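PDB 3P47: serine acetyltransferase, which probably transfers an acetyl group to the hydroxyl of L-serine in amino-acid biosynthesis, and here holds L-cysteine in a pocket between subunits. Local coordinates for residues 189-194 with 221-226; 203-208 with 239-244. All coordinates share one frame; numbering follows the deposited sequence.

Overall arrangement
Both contacts belong to the left-handed parallel beta-helix of the hexapeptide-repeat family, and their segments alternate along the chain: 189-194, 203-208, 221-226, 239-244. Contact 1 joins a turn leading into strand 193-194 to the end of the long loop that runs from strand 205-207 to strand 227-228. Contact 2 pairs strands 205-207 and 239-241 on another wall of the helix. Their centres are about 9 Å apart, and they touch where G189 N meets L206 O and where the H225 ring packs on G207. Together they contribute to the cysteine pocket, R224 and H225 from contact 1 and A208 from contact 2, completed by H210 and by D116 and D181 of the second subunit.

Contact 1. Residues 189-194 with 221-226; sequences GETAII and GTKRHP. With CYS (cysteine), chain B.
With chi1 at 67°, T191 tucks OG1 between its backbone N and carbonyl carbon, facing segment 221-226, while H225 turns CG away from its carbonyl carbon (chi1 -57°) and presents ND1 there. T191 OG1 and H225 ND1 are hydrogen-bonded at 3.0 Å. A small hydroxyl suits this spot: T191 OG1 accepts a nearly straight bond from R224 N (2.9 Å) and a weak one from H225 N. The backbone N of T191 reaches H225 ND1 too, tilted somewhat from the ring plane; two bonds at ND1, with packing over both faces, help to set the imidazole's rotation. G189 CA, with no side chain in the way, lies 3.8 Å from the ring centroid in a CH-pi contact, and R224 CG lies over the opposite face, toward the rim. The loop thus meets a type I turn, G189 to A192, at a coil corner of the left-handed beta-helix beside the cysteine pocket. R224's flat, multi-donor end suits the ligand carboxylate: NE bonds O, NH2 bonds OXT, and H225 NE2 adds a weak bond to O. A salt bridge from R224 NH2 to the anti side of E190 OE2 (2.9 Å), carboxylate and guanidinium nearly perpendicular (81°), and NH1 on T222 O steady the group. Glutamate's long reach lets OE1 hydrogen-bond Y145 OH. K223 NZ bridges T191 O, H225 O and T227 OG1, and I193 N donates to P226 O at 3.1 Å.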
ATOM      1  N   GLY A 189     -12.038  -6.329 -10.993  1.00 19.77           N
ATOM      2  CA  GLY A 189     -12.727  -5.303 -11.758  1.00 19.56           C
ATOM      3  C   GLY A 189     -14.231  -5.171 -11.584  1.00 20.04           C
ATOM      4  O   GLY A 189     -14.919  -6.045 -11.068  1.00 19.56           O
ATOM      5  N   GLU A 190     -14.717  -4.021 -12.042  1.00 19.82           N
ATOM      6  CA  GLU A 190     -16.122  -3.630 -12.016  1.00 20.06           C
ATOM      7  C   GLU A 190     -17.112  -4.727 -12.427  1.00 19.86           C
ATOM      8  O   GLU A 190     -18.193  -4.810 -11.874  1.00 20.81           O
ATOM      9  CB  GLU A 190     -16.322  -2.400 -12.926  1.00 20.03           C
ATOM     10  CG  GLU A 190     -17.780  -1.883 -12.884  1.00 22.11           C
ATOM     11  CD  GLU A 190     -17.956  -0.493 -13.501  1.00 24.07           C
ATOM     12  OE1 GLU A 190     -18.948   0.185 -13.169  1.00 19.92           O
ATOM     13  OE2 GLU A 190     -17.113  -0.089 -14.300  1.00 21.63           O
ATOM     14  N   THR A 191     -16.755  -5.526 -13.418  1.00 20.97           N
ATOM     15  CA  THR A 191     -17.678  -6.515 -13.913  1.00 21.48           C
ATOM     16  C   THR A 191     -17.257  -7.928 -13.633  1.00 22.38           C
ATOM     17  O   THR A 191     -17.862  -8.869 -14.141  1.00 22.81           O
ATOM     18  CB  THR A 191     -18.036  -6.311 -15.413  1.00 21.78           C
ATOM     19  OG1 THR A 191     -16.888  -6.550 -16.222  1.00 21.13           O
ATOM     20  CG2 THR A 191     -18.532  -4.905 -15.610  1.00 21.57           C
ATOM     21  N   ALA A 192     -16.259  -8.079 -12.774  1.00 21.26           N
ATOM     22  CA  ALA A 192     -15.864  -9.417 -12.305  1.00 21.27           C
ATOM     23  C   ALA A 192     -16.996 -10.145 -11.568  1.00 20.65           C
ATOM     24  O   ALA A 192     -17.775  -9.536 -10.827  1.00 20.89           O
ATOM     25  CB  ALA A 192     -14.602  -9.286 -11.428  1.00 21.72           C
ATOM     26  N   ILE A 193     -17.083 -11.466 -11.758  1.00 21.44           N
ATOM     27  CA  ILE A 193     -18.039 -12.283 -10.989  1.00 22.08           C
ATOM     28  C   ILE A 193     -17.267 -13.422 -10.408  1.00 21.91           C
ATOM     29  O   ILE A 193     -16.572 -14.132 -11.142  1.00 22.54           O
ATOM     30  CB  ILE A 193     -19.188 -12.853 -11.898  1.00 22.69           C
ATOM     31  CG1 ILE A 193     -19.912 -11.750 -12.644  1.00 24.42           C
ATOM     32  CG2 ILE A 193     -20.193 -13.702 -11.099  1.00 23.39           C
ATOM     33  CD1 ILE A 193     -20.523 -10.720 -11.817  1.00 30.12           C
ATOM     34  N   ILE A 194     -17.364 -13.589  -9.083  1.00 21.08           N
ATOM     35  CA  ILE A 194     -16.590 -14.602  -8.417  1.00 21.07           C
ATOM     36  C   ILE A 194     -17.541 -15.480  -7.566  1.00 21.00           C
ATOM     37  O   ILE A 194     -18.348 -14.980  -6.767  1.00 20.18           O
ATOM     38  CB  ILE A 194     -15.509 -13.947  -7.503  1.00 21.43           C
ATOM     39  CG1 ILE A 194     -14.561 -13.081  -8.335  1.00 22.25           C
ATOM     40  CG2 ILE A 194     -14.867 -15.032  -6.632  1.00 19.77           C
ATOM     41  CD1 ILE A 194     -13.565 -12.265  -7.499  1.00 24.10           C
ATOM     42  N   GLY A 221     -18.022   1.068 -19.537  1.00 26.56           N
ATOM     43  CA  GLY A 221     -18.636  -0.122 -18.948  1.00 26.47           C
ATOM     44  C   GLY A 221     -18.652  -1.364 -19.824  1.00 25.74           C
ATOM     45  O   GLY A 221     -17.705  -1.624 -20.548  1.00 27.08           O
ATOM     46  N   THR A 222     -19.756  -2.111 -19.736  1.00 26.62           N
ATOM     47  CA  THR A 222     -19.960  -3.436 -20.357  1.00 26.24           C
ATOM     48  C   THR A 222     -19.167  -4.524 -19.656  1.00 26.59           C
ATOM     49  O   THR A 222     -18.111  -4.254 -19.077  1.00 23.62           O
ATOM     50  CB  THR A 222     -19.666  -3.518 -21.870  1.00 27.21           C
ATOM     51  OG1 THR A 222     -18.252  -3.658 -22.102  1.00 27.42           O
ATOM     52  CG2 THR A 222     -20.250  -2.338 -22.607  1.00 27.76           C
ATOM     53  N   LYS A 223     -19.685  -5.750 -19.736  1.00 26.54           N
ATOM     54  CA  LYS A 223     -19.012  -6.913 -19.165  1.00 26.95           C
ATOM     55  C   LYS A 223     -17.678  -7.169 -19.868  1.00 26.67           C
ATOM     56  O   LYS A 223     -17.581  -7.430 -21.102  1.00 26.53           O
ATOM     57  CB  LYS A 223     -19.945  -8.128 -19.236  1.00 26.95           C
ATOM     58  CG  LYS A 223     -19.284  -9.464 -18.978  1.00 27.52           C
ATOM     59  CD  LYS A 223     -18.723  -9.585 -17.572  1.00 30.04           C
ATOM     60  CE  LYS A 223     -18.543 -11.084 -17.236  1.00 29.81           C
ATOM     61  NZ  LYS A 223     -17.780 -11.321 -15.988  1.00 29.38           N
ATOM     62  N   ARG A 224     -16.611  -7.091 -19.083  1.00 25.09           N
ATOM     63  CA  ARG A 224     -15.285  -7.061 -19.663  1.00 24.34           C
ATOM     64  C   ARG A 224     -14.227  -7.663 -18.749  1.00 23.37           C
ATOM     65  O   ARG A 224     -13.063  -7.681 -19.115  1.00 23.42           O
ATOM     66  CB  ARG A 224     -14.890  -5.619 -20.067  1.00 23.56           C
ATOM     67  CG  ARG A 224     -14.805  -4.656 -18.879  1.00 22.46           C
ATOM     68  CD  ARG A 224     -14.777  -3.182 -19.278  1.00 23.01           C
ATOM     69  NE  ARG A 224     -14.577  -2.346 -18.077  1.00 22.14           N
ATOM     70  CZ  ARG A 224     -15.539  -1.967 -17.232  1.00 21.41           C
ATOM     71  NH1 ARG A 224     -16.810  -2.346 -17.409  1.00 20.02           N
ATOM     72  NH2 ARG A 224     -15.229  -1.225 -16.161  1.00 19.27           N
ATOM     73  N   HIS A 225     -14.636  -8.178 -17.583  1.00 23.85           N
ATOM     74  CA  HIS A 225     -13.708  -8.835 -16.638  1.00 23.49           C
ATOM     75  C   HIS A 225     -14.120 -10.301 -16.431  1.00 24.00           C
ATOM     76  O   HIS A 225     -15.230 -10.693 -16.805  1.00 24.07           O
ATOM     77  CB  HIS A 225     -13.708  -8.078 -15.307  1.00 23.05           C
ATOM     78  CG  HIS A 225     -13.355  -6.625 -15.447  1.00 23.71           C
ATOM     79  ND1 HIS A 225     -14.260  -5.609 -15.231  1.00 23.28           N
ATOM     80  CD2 HIS A 225     -12.199  -6.026 -15.814  1.00 22.67           C
ATOM     81  CE1 HIS A 225     -13.677  -4.446 -15.454  1.00 22.67           C
ATOM     82  NE2 HIS A 225     -12.421  -4.671 -15.802  1.00 22.62           N
ATOM     83  N   PRO A 226     -13.251 -11.123 -15.824  1.00 23.78           N
ATOM     84  CA  PRO A 226     -13.600 -12.562 -15.872  1.00 23.98           C
ATOM     85  C   PRO A 226     -14.780 -12.994 -14.985  1.00 23.79           C
ATOM     86  O   PRO A 226     -15.154 -12.311 -14.031  1.00 23.24           O
ATOM     87  CB  PRO A 226     -12.298 -13.255 -15.433  1.00 23.92           C
ATOM     88  CG  PRO A 226     -11.201 -12.159 -15.558  1.00 23.50           C
ATOM     89  CD  PRO A 226     -11.931 -10.902 -15.189  1.00 23.82           C
TER
HETATM   90  N   CYS B 314      -9.945   0.017 -15.055  1.00 21.30           N
HETATM   91  CA  CYS B 314     -10.086  -0.755 -16.326  1.00 25.12           C
HETATM   92  C   CYS B 314     -11.502  -1.341 -16.479  1.00 23.40           C
HETATM   93  O   CYS B 314     -11.765  -2.082 -17.397  1.00 25.10           O
HETATM   94  CB  CYS B 314      -9.053  -1.875 -16.330  1.00 25.21           C
HETATM   95  SG  CYS B 314      -9.533  -3.022 -15.118  1.00 35.08           S
HETATM   96  OXT CYS B 314     -12.394  -1.101 -15.677  1.00 23.37           O

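Contact 2. Residues 203-208 with 239-244; sequences SVTLGA and KVLGNI. With CYS (cysteine), chain B.
S203 offers its carbonyl O to K239 NZ, a long, weak bond at 3.4 Å. The lysine chain is bent at chi2 and chi4, which brings NZ toward S203, with NZ also bonded to G237 O and to N255 of the second subunit. T205 comes next: its O accepts V240 N at 2.8 Å. On the face it shares with K239 and L241, its CG2 meets L241 CD2 at 3.6 Å, whereas OG1 lies against K239 CD and bonds Q202 of the second subunit. A beta-branched threonine thus serves both the packing and the subunit interface. L206 projects from the other face alongside V240, both pointing the same way, and its CD2 rests 3.6 Å from V240 CB, two apolar chains well suited to the interior of a coil. G207 donates N to V240 O and accepts G242 N on its own O, both at 2.9 Å; the bare CA of G207 fits beside T205 CG2. The positive phi of G242 (101°) suits glycine as the chain leaves the strand. A208 follows, its backbone N touched by L241 CD2 and its O 3.3 Å from the bound cysteine's CB. Strands in register, their axes 4.8 Å apart and running within 8° of parallel, form one wall of the hexapeptide-repeat left-handed beta-helix, here ending at the ligand pocket.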
ATOM      1  N   SER A 203      -0.934 -10.051  -5.693  1.00 17.75           N
ATOM      2  CA  SER A 203      -0.628  -9.764  -7.102  1.00 19.11           C
ATOM      3  C   SER A 203      -1.495 -10.471  -8.120  1.00 18.92           C
ATOM      4  O   SER A 203      -1.091 -10.574  -9.269  1.00 20.39           O
ATOM      5  CB  SER A 203       0.866 -10.068  -7.420  1.00 19.65           C
ATOM      6  OG  SER A 203       1.689  -9.086  -6.796  1.00 22.69           O
ATOM      7  N   VAL A 204      -2.686 -10.912  -7.725  1.00 18.52           N
ATOM      8  CA  VAL A 204      -3.632 -11.495  -8.679  1.00 18.21           C
ATOM      9  C   VAL A 204      -4.518 -10.407  -9.302  1.00 18.42           C
ATOM     10  O   VAL A 204      -5.071  -9.552  -8.594  1.00 17.68           O
ATOM     11  CB  VAL A 204      -4.516 -12.564  -7.996  1.00 19.35           C
ATOM     12  CG1 VAL A 204      -5.776 -12.849  -8.803  1.00 17.87           C
ATOM     13  CG2 VAL A 204      -3.737 -13.848  -7.734  1.00 18.68           C
ATOM     14  N   THR A 205      -4.698 -10.460 -10.610  1.00 18.13           N
ATOM     15  CA  THR A 205      -5.661  -9.575 -11.287  1.00 19.20           C
ATOM     16  C   THR A 205      -6.783 -10.431 -11.861  1.00 20.23           C
ATOM     17  O   THR A 205      -6.507 -11.415 -12.545  1.00 21.76           O
ATOM     18  CB  THR A 205      -5.009  -8.760 -12.452  1.00 19.62           C
ATOM     19  OG1 THR A 205      -4.171  -7.714 -11.917  1.00 18.46           O
ATOM     20  CG2 THR A 205      -6.101  -8.073 -13.324  1.00 20.19           C
ATOM     21  N   LEU A 206      -8.021 -10.031 -11.581  1.00 20.22           N
ATOM     22  CA  LEU A 206      -9.203 -10.555 -12.289  1.00 21.83           C
ATOM     23  C   LEU A 206      -9.751  -9.299 -12.933  1.00 21.47           C
ATOM     24  O   LEU A 206     -10.507  -8.540 -12.317  1.00 20.35           O
ATOM     25  CB  LEU A 206     -10.195 -11.145 -11.275  1.00 22.79           C
ATOM     26  CG  LEU A 206      -9.793 -12.501 -10.675  1.00 23.91           C
ATOM     27  CD1 LEU A 206     -10.697 -12.928  -9.534  1.00 25.96           C
ATOM     28  CD2 LEU A 206      -9.824 -13.586 -11.769  1.00 25.96           C
ATOM     29  N   GLY A 207      -9.305  -9.027 -14.151  1.00 21.14           N
ATOM     30  CA  GLY A 207      -9.400  -7.656 -14.629  1.00 22.13           C
ATOM     31  C   GLY A 207      -9.395  -7.573 -16.123  1.00 22.23           C
ATOM     32  O   GLY A 207      -9.866  -8.484 -16.783  1.00 20.99           O
ATOM     33  N   ALA A 208      -8.898  -6.447 -16.634  1.00 23.16           N
ATOM     34  CA  ALA A 208      -8.794  -6.227 -18.064  1.00 24.39           C
ATOM     35  C   ALA A 208      -7.655  -5.236 -18.294  1.00 25.45           C
ATOM     36  O   ALA A 208      -7.296  -4.450 -17.389  1.00 25.14           O
ATOM     37  CB  ALA A 208     -10.110  -5.653 -18.620  1.00 23.58           C
ATOM     38  N   LYS A 239      -2.461 -13.301 -13.779  1.00 23.48           N
ATOM     39  CA  LYS A 239      -3.204 -12.215 -14.412  1.00 23.56           C
ATOM     40  C   LYS A 239      -4.284 -12.831 -15.279  1.00 24.21           C
ATOM     41  O   LYS A 239      -3.982 -13.387 -16.375  1.00 24.81           O
ATOM     42  CB  LYS A 239      -2.290 -11.360 -15.312  1.00 23.58           C
ATOM     43  CG  LYS A 239      -1.008 -10.763 -14.667  1.00 23.56           C
ATOM     44  CD  LYS A 239      -1.390  -9.852 -13.528  1.00 24.69           C
ATOM     45  CE  LYS A 239      -0.182  -9.182 -12.874  1.00 25.58           C
ATOM     46  NZ  LYS A 239       0.669 -10.155 -12.156  1.00 26.86           N
ATOM     47  N   VAL A 240      -5.528 -12.721 -14.817  1.00 23.68           N
ATOM     48  CA  VAL A 240      -6.691 -13.272 -15.529  1.00 23.90           C
ATOM     49  C   VAL A 240      -7.497 -12.104 -16.115  1.00 24.38           C
ATOM     50  O   VAL A 240      -8.074 -11.313 -15.367  1.00 23.43           O
ATOM     51  CB  VAL A 240      -7.548 -14.073 -14.540  1.00 22.99           C
ATOM     52  CG1 VAL A 240      -8.719 -14.777 -15.246  1.00 22.56           C
ATOM     53  CG2 VAL A 240      -6.653 -15.064 -13.785  1.00 24.28           C
ATOM     54  N   LEU A 241      -7.505 -11.994 -17.449  1.00 25.37           N
ATOM     55  CA  LEU A 241      -7.940 -10.779 -18.118  1.00 26.24           C
ATOM     56  C   LEU A 241      -9.026 -11.014 -19.162  1.00 26.29           C
ATOM     57  O   LEU A 241      -8.982 -11.983 -19.928  1.00 26.20           O
ATOM     58  CB  LEU A 241      -6.737 -10.084 -18.771  1.00 26.63           C
ATOM     59  CG  LEU A 241      -5.569  -9.638 -17.840  1.00 27.98           C
ATOM     60  CD1 LEU A 241      -4.408  -9.081 -18.646  1.00 29.11           C
ATOM     61  CD2 LEU A 241      -5.993  -8.556 -16.852  1.00 25.97           C
ATOM     62  N   GLY A 242      -9.997 -10.109 -19.178  1.00 26.65           N
ATOM     63  CA  GLY A 242     -10.983 -10.085 -20.245  1.00 25.85           C
ATOM     64  C   GLY A 242     -12.288 -10.700 -19.824  1.00 26.35           C
ATOM     65  O   GLY A 242     -12.449 -11.193 -18.691  1.00 25.37           O
ATOM     66  N   ASN A 243     -13.233 -10.675 -20.752  1.00 26.40           N
ATOM     67  CA  ASN A 243     -14.527 -11.249 -20.490  1.00 27.63           C
ATOM     68  C   ASN A 243     -14.412 -12.742 -20.804  1.00 28.33           C
ATOM     69  O   ASN A 243     -14.851 -13.177 -21.863  1.00 28.19           O
ATOM     70  CB  ASN A 243     -15.593 -10.583 -21.372  1.00 27.28           C
ATOM     71  CG  ASN A 243     -16.984 -11.176 -21.145  1.00 30.43           C
ATOM     72  OD1 ASN A 243     -17.241 -11.825 -20.122  1.00 32.81           O
ATOM     73  ND2 ASN A 243     -17.889 -10.960 -22.104  1.00 29.76           N
ATOM     74  N   ILE A 244     -13.786 -13.496 -19.893  1.00 28.18           N
ATOM     75  CA  ILE A 244     -13.554 -14.931 -20.032  1.00 28.55           C
ATOM     76  C   ILE A 244     -14.173 -15.655 -18.850  1.00 29.15           C
ATOM     77  O   ILE A 244     -14.430 -15.030 -17.817  1.00 29.04           O
ATOM     78  CB  ILE A 244     -12.041 -15.258 -20.142  1.00 28.60           C
ATOM     79  CG1 ILE A 244     -11.271 -14.748 -18.913  1.00 28.14           C
ATOM     80  CG2 ILE A 244     -11.454 -14.661 -21.432  1.00 26.88           C
ATOM     81  CD1 ILE A 244      -9.810 -15.193 -18.844  1.00 27.49           C
TER
HETATM   82  N   CYS B 314      -9.945   0.017 -15.055  1.00 21.30           N
HETATM   83  CA  CYS B 314     -10.086  -0.755 -16.326  1.00 25.12           C
HETATM   84  C   CYS B 314     -11.502  -1.341 -16.479  1.00 23.40           C
HETATM   85  O   CYS B 314     -11.765  -2.082 -17.397  1.00 25.10           O
HETATM   86  CB  CYS B 314      -9.053  -1.875 -16.330  1.00 25.21           C
HETATM   87  SG  CYS B 314      -9.533  -3.022 -15.118  1.00 35.08           S
HETATM   88  OXT CYS B 314     -12.394  -1.101 -15.677  1.00 23.37           O